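Local coordinates for protein phosphodiesterase (Trypanosoma brucei brucei, PDB 5H2Q) that belongs to the cyclic nucleotide phosphodiesterase family and has an all-helical fold that here holds a zinc ion, a magnesium ion and the ligand LLI, at residues Phe119-Thr124 and Met232-Leu237; Asp178-Leu183 and Thr189-Ser194. All blocks are in the same frame, centred on the assembly; numbering follows the deposited sequence.

Interaction 1: Phe119-Thr124 and Met232-Leu237; sequences FVLLIT and MTMDVL
L121 and M234 form the middle of this helix-to-helix contact, their CA atoms being the nearest pair across it at 6.8 Å. The apolar contacts fall into two groups. In the first, the methyl end of M234 reaches over to the other helix: its CB does not aim at residues 119-124, but the chain runs out extended through chi2 and then bends at SD (chi3 73°), which brings CE alongside two side chains. CE lies 3.8 Å from V120 CG1 and 4.0 Å from L121 CG, so that one methyl group rests between neighbouring residues of the facing helix. In the second group, L121 CD1 meets L237 CD1 at 3.7 Å, the two side chains crossing at about a right angle, and the same methyl also lies close to L237 CB.

A methyl-to-backbone contact completes the set: L121 CD2 approaches M234 O at 3.6 Å. The CB of L121 points toward the other helix, and the L121 chi1 of -107° lies away from the staggered values, a departure that accompanies this placement of both methyls.

No hydrogen bond spans the two segments. Within residues 119-124, T124 OG1 donates to V120 O at 2.8 Å, from above the carbonyl plane, and that oxygen also receives T124 N.

The axes of the two segments approach to 10.8 Å, with their N-to-C directions 32° apart, a spacing bridged by side chains. This is apolar packing between two helices of the all-helical phosphodiesterase domain, the L121 side chain lying about 12 Å from the bound zinc ion. Helix 115-127 thus meets helix 227-242 in the buried interior, with helix 90-105 touching L121 and L237 through I100, F103 and L104, and helix 185-200 touching V120 and M234 through A191 and C198.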
# COMPACT_ATOMS: atom_id res chain seq x y z
N PHE A 119 -6.18 -10.34 8.20
CA PHE A 119 -5.49 -11.18 7.22
C PHE A 119 -5.76 -10.62 5.81
O PHE A 119 -4.82 -10.42 5.05
CB PHE A 119 -6.03 -12.62 7.30
CG PHE A 119 -5.40 -13.54 6.29
CD1 PHE A 119 -4.01 -13.59 6.14
CD2 PHE A 119 -6.18 -14.35 5.47
CE1 PHE A 119 -3.41 -14.47 5.22
CE2 PHE A 119 -5.58 -15.21 4.52
CZ PHE A 119 -4.20 -15.26 4.41
N VAL A 120 -7.03 -10.36 5.48
CA VAL A 120 -7.40 -9.80 4.18
C VAL A 120 -6.64 -8.50 3.91
O VAL A 120 -6.12 -8.32 2.81
CB VAL A 120 -8.94 -9.63 4.05
CG1 VAL A 120 -9.31 -8.81 2.80
CG2 VAL A 120 -9.65 -10.99 4.06
N LEU A 121 -6.57 -7.59 4.90
CA LEU A 121 -5.87 -6.30 4.70
C LEU A 121 -4.39 -6.48 4.36
O LEU A 121 -3.86 -5.83 3.45
CB LEU A 121 -5.94 -5.50 6.00
CG LEU A 121 -6.83 -4.30 6.13
CD1 LEU A 121 -6.32 -3.46 7.29
CD2 LEU A 121 -6.82 -3.41 4.87
N LEU A 122 -3.70 -7.39 5.08
CA LEU A 122 -2.27 -7.61 4.85
C LEU A 122 -2.03 -8.21 3.48
O LEU A 122 -1.11 -7.79 2.77
CB LEU A 122 -1.70 -8.49 5.97
CG LEU A 122 -1.77 -7.83 7.36
CD1 LEU A 122 -1.39 -8.82 8.43
CD2 LEU A 122 -0.87 -6.59 7.44
N ILE A 123 -2.92 -9.12 3.05
CA ILE A 123 -2.87 -9.70 1.71
C ILE A 123 -3.11 -8.60 0.68
O ILE A 123 -2.37 -8.48 -0.29
CB ILE A 123 -3.91 -10.84 1.56
CG1 ILE A 123 -3.49 -12.11 2.38
CG2 ILE A 123 -4.17 -11.14 0.07
CD1 ILE A 123 -2.05 -12.68 2.07
N THR A 124 -4.15 -7.75 0.90
CA THR A 124 -4.51 -6.66 -0.01
C THR A 124 -3.37 -5.66 -0.22
O THR A 124 -3.15 -5.21 -1.35
CB THR A 124 -5.80 -5.98 0.48
OG1 THR A 124 -6.84 -6.96 0.51
CG2 THR A 124 -6.23 -4.85 -0.46
N MET A 232 -15.22 0.40 5.96
CA MET A 232 -14.68 1.75 5.95
C MET A 232 -13.38 1.84 6.74
O MET A 232 -12.48 2.54 6.30
CB MET A 232 -15.74 2.79 6.39
CG MET A 232 -16.81 3.05 5.32
SD MET A 232 -16.28 3.57 3.67
CE MET A 232 -15.04 4.77 4.07
N THR A 233 -13.25 1.11 7.87
CA THR A 233 -12.01 1.07 8.64
C THR A 233 -10.92 0.41 7.77
O THR A 233 -9.79 0.89 7.75
CB THR A 233 -12.22 0.31 9.97
OG1 THR A 233 -13.26 0.96 10.72
CG2 THR A 233 -10.96 0.27 10.80
N MET A 234 -11.26 -0.69 7.07
CA MET A 234 -10.31 -1.37 6.18
C MET A 234 -9.84 -0.41 5.06
O MET A 234 -8.64 -0.31 4.82
CB MET A 234 -10.96 -2.60 5.54
CG MET A 234 -11.25 -3.73 6.54
SD MET A 234 -11.90 -5.20 5.75
CE MET A 234 -10.38 -5.83 4.96
N ASP A 235 -10.78 0.32 4.43
CA ASP A 235 -10.43 1.29 3.36
C ASP A 235 -9.50 2.36 3.92
O ASP A 235 -8.46 2.66 3.34
CB ASP A 235 -11.71 1.97 2.83
CG ASP A 235 -12.70 1.08 2.12
OD1 ASP A 235 -12.32 -0.06 1.72
OD2 ASP A 235 -13.84 1.53 1.91
N VAL A 236 -9.86 2.92 5.09
CA VAL A 236 -9.05 3.94 5.77
C VAL A 236 -7.66 3.42 6.16
O VAL A 236 -6.67 4.15 6.02
CB VAL A 236 -9.85 4.53 6.96
CG1 VAL A 236 -8.95 5.17 8.01
CG2 VAL A 236 -10.88 5.51 6.42
N LEU A 237 -7.56 2.15 6.57
CA LEU A 237 -6.24 1.61 6.89
C LEU A 237 -5.39 1.36 5.64
O LEU A 237 -4.19 1.57 5.68
CB LEU A 237 -6.37 0.32 7.71
CG LEU A 237 -6.61 0.51 9.17
CD1 LEU A 237 -6.75 -0.83 9.81
CD2 LEU A 237 -5.46 1.27 9.85

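Interaction 2: Asp178-Leu183 and Thr189-Ser194; sequences DVFGGL and TLAFRS
F180 projects from its loop toward helix 185-200 and lays its ring against A191, the residue whose CA is nearest its own. Followed outward, its CB first comes to 4.0 Å from F192 CE2. The chi1 of -62° sets CG beside the backbone N and directs the ring to the helix, where CG lies 3.7 Å from A191 CB. From there the ring atoms spread round that methyl: CD1, CD2, CE1, CE2 and CZ all lie at similar distances from it. The evidence for a CH-pi contact is that A191 CB sits 3.6 Å from the ring centroid and only 6° off the normal. V179 CG2 lies over the opposite face, toward the rim.

One edge of the same ring has a different partner. CD2 meets F192 CE2 at 3.9 Å and points at the face of the F192 ring, near its rim. With the centroids of the F180 and F192 rings 5.4 Å apart and the two ring planes at 74°, this is a T-shaped (edge-to-face) pair. L183 adds its CD1 methyl, 3.8 Å from A191 CB, so the alanine methyl is shared by an aromatic face and a leucine branch.

The loop is shaped by its own bonds. D178 OD1 accepts from F180 N at 2.8 Å, from above the carboxylate plane, while D178 OD2 makes a salt bridge with R188 near the start of the helix. The carboxylate therefore links the loop backbone to the helix that F180 packs on.

Short-range bonds define the motif: an Asx turn at D178, together with a type I turn from D178 to G181, which overlaps a second from F180 to L183. These overlapping turns fold the connection between helices 159-172 and 185-200 back onto the second helix.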
# COMPACT_ATOMS: atom_id res chain seq x y z
N ASP A 178 -3.84 -19.34 -4.18
CA ASP A 178 -5.06 -18.78 -3.63
C ASP A 178 -5.00 -18.77 -2.13
O ASP A 178 -5.38 -19.74 -1.46
CB ASP A 178 -6.32 -19.49 -4.16
CG ASP A 178 -7.63 -18.85 -3.69
OD1 ASP A 178 -7.57 -17.80 -2.99
OD2 ASP A 178 -8.70 -19.37 -4.07
N VAL A 179 -4.53 -17.63 -1.58
CA VAL A 179 -4.44 -17.45 -0.14
C VAL A 179 -5.79 -17.45 0.53
O VAL A 179 -5.83 -17.51 1.74
CB VAL A 179 -3.61 -16.21 0.30
CG1 VAL A 179 -2.13 -16.39 -0.08
CG2 VAL A 179 -4.20 -14.90 -0.25
N PHE A 180 -6.89 -17.36 -0.26
CA PHE A 180 -8.25 -17.39 0.28
C PHE A 180 -8.89 -18.78 0.02
O PHE A 180 -10.08 -18.98 0.28
CB PHE A 180 -9.11 -16.29 -0.32
CG PHE A 180 -8.62 -14.87 -0.02
CD1 PHE A 180 -8.01 -14.58 1.19
CD2 PHE A 180 -8.73 -13.87 -0.97
CE1 PHE A 180 -7.57 -13.28 1.48
CE2 PHE A 180 -8.29 -12.56 -0.68
CZ PHE A 180 -7.70 -12.28 0.53
N GLY A 181 -8.07 -19.70 -0.48
CA GLY A 181 -8.47 -21.06 -0.84
C GLY A 181 -8.94 -21.92 0.33
O GLY A 181 -9.67 -22.87 0.10
N GLY A 182 -8.54 -21.56 1.55
CA GLY A 182 -8.91 -22.27 2.79
C GLY A 182 -10.19 -21.77 3.43
O GLY A 182 -10.67 -22.35 4.41
N LEU A 183 -10.79 -20.72 2.85
CA LEU A 183 -12.06 -20.12 3.27
C LEU A 183 -13.25 -20.66 2.48
O LEU A 183 -13.09 -21.12 1.36
CB LEU A 183 -12.04 -18.59 3.13
CG LEU A 183 -10.86 -17.87 3.78
CD1 LEU A 183 -10.89 -16.36 3.42
CD2 LEU A 183 -10.89 -18.03 5.28
N THR A 189 -16.36 -14.91 0.30
CA THR A 189 -16.98 -13.74 -0.35
C THR A 189 -16.50 -12.47 0.31
O THR A 189 -16.14 -11.55 -0.42
CB THR A 189 -18.52 -13.85 -0.36
OG1 THR A 189 -18.87 -15.04 -1.06
CG2 THR A 189 -19.18 -12.67 -1.03
N LEU A 190 -16.45 -12.42 1.66
CA LEU A 190 -15.95 -11.24 2.39
C LEU A 190 -14.51 -10.97 1.96
O LEU A 190 -14.15 -9.81 1.74
CB LEU A 190 -16.03 -11.42 3.93
CG LEU A 190 -15.48 -10.24 4.79
CD1 LEU A 190 -16.25 -10.06 6.10
CD2 LEU A 190 -13.98 -10.39 5.07
N ALA A 191 -13.66 -12.01 1.88
CA ALA A 191 -12.25 -11.81 1.54
C ALA A 191 -12.08 -11.14 0.17
O ALA A 191 -11.41 -10.11 0.09
CB ALA A 191 -11.48 -13.12 1.61
N PHE A 192 -12.75 -11.66 -0.88
CA PHE A 192 -12.64 -11.04 -2.20
C PHE A 192 -13.26 -9.67 -2.24
O PHE A 192 -12.67 -8.74 -2.81
CB PHE A 192 -13.27 -11.94 -3.27
CG PHE A 192 -12.33 -13.05 -3.66
CD1 PHE A 192 -11.42 -12.88 -4.70
CD2 PHE A 192 -12.35 -14.27 -3.00
CE1 PHE A 192 -10.52 -13.90 -5.04
CE2 PHE A 192 -11.46 -15.30 -3.35
CZ PHE A 192 -10.56 -15.11 -4.38
N ARG A 193 -14.46 -9.52 -1.64
CA ARG A 193 -15.17 -8.23 -1.65
C ARG A 193 -14.37 -7.14 -0.94
O ARG A 193 -14.19 -6.07 -1.50
CB ARG A 193 -16.59 -8.34 -1.07
CG ARG A 193 -17.39 -7.02 -1.19
CD ARG A 193 -18.76 -6.99 -0.52
NE ARG A 193 -19.08 -8.20 0.24
CZ ARG A 193 -18.88 -8.37 1.54
NH1 ARG A 193 -18.32 -7.40 2.27
NH2 ARG A 193 -19.22 -9.51 2.13
N SER A 194 -13.89 -7.43 0.29
CA SER A 194 -13.10 -6.49 1.08
C SER A 194 -11.80 -6.12 0.39
O SER A 194 -11.45 -4.94 0.39
CB SER A 194 -12.82 -7.05 2.48
OG SER A 194 -14.02 -7.05 3.22

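Overall arrangement
From the N terminus, the chain enters helix 115-127, whose residues 119-124 supply the first side of interaction 1. It then passes through helix 159-172 and the loop 178-183 into helix 185-200, where interaction 2 closes a short loop with only five residues between its segments. Residues 232-237 close interaction 1 much later, after 107 intervening residues, so interaction 2 is nested inside the larger loop. The two centres are 13 Å apart and the contacts touch. V120 CG1 packs on A191 O and M234 CE on S194 CB, so helix 185-200 touches both sides of interaction 1, while I123 CG2 on F180 CZ ties the turn-rich loop directly to helix 115-127.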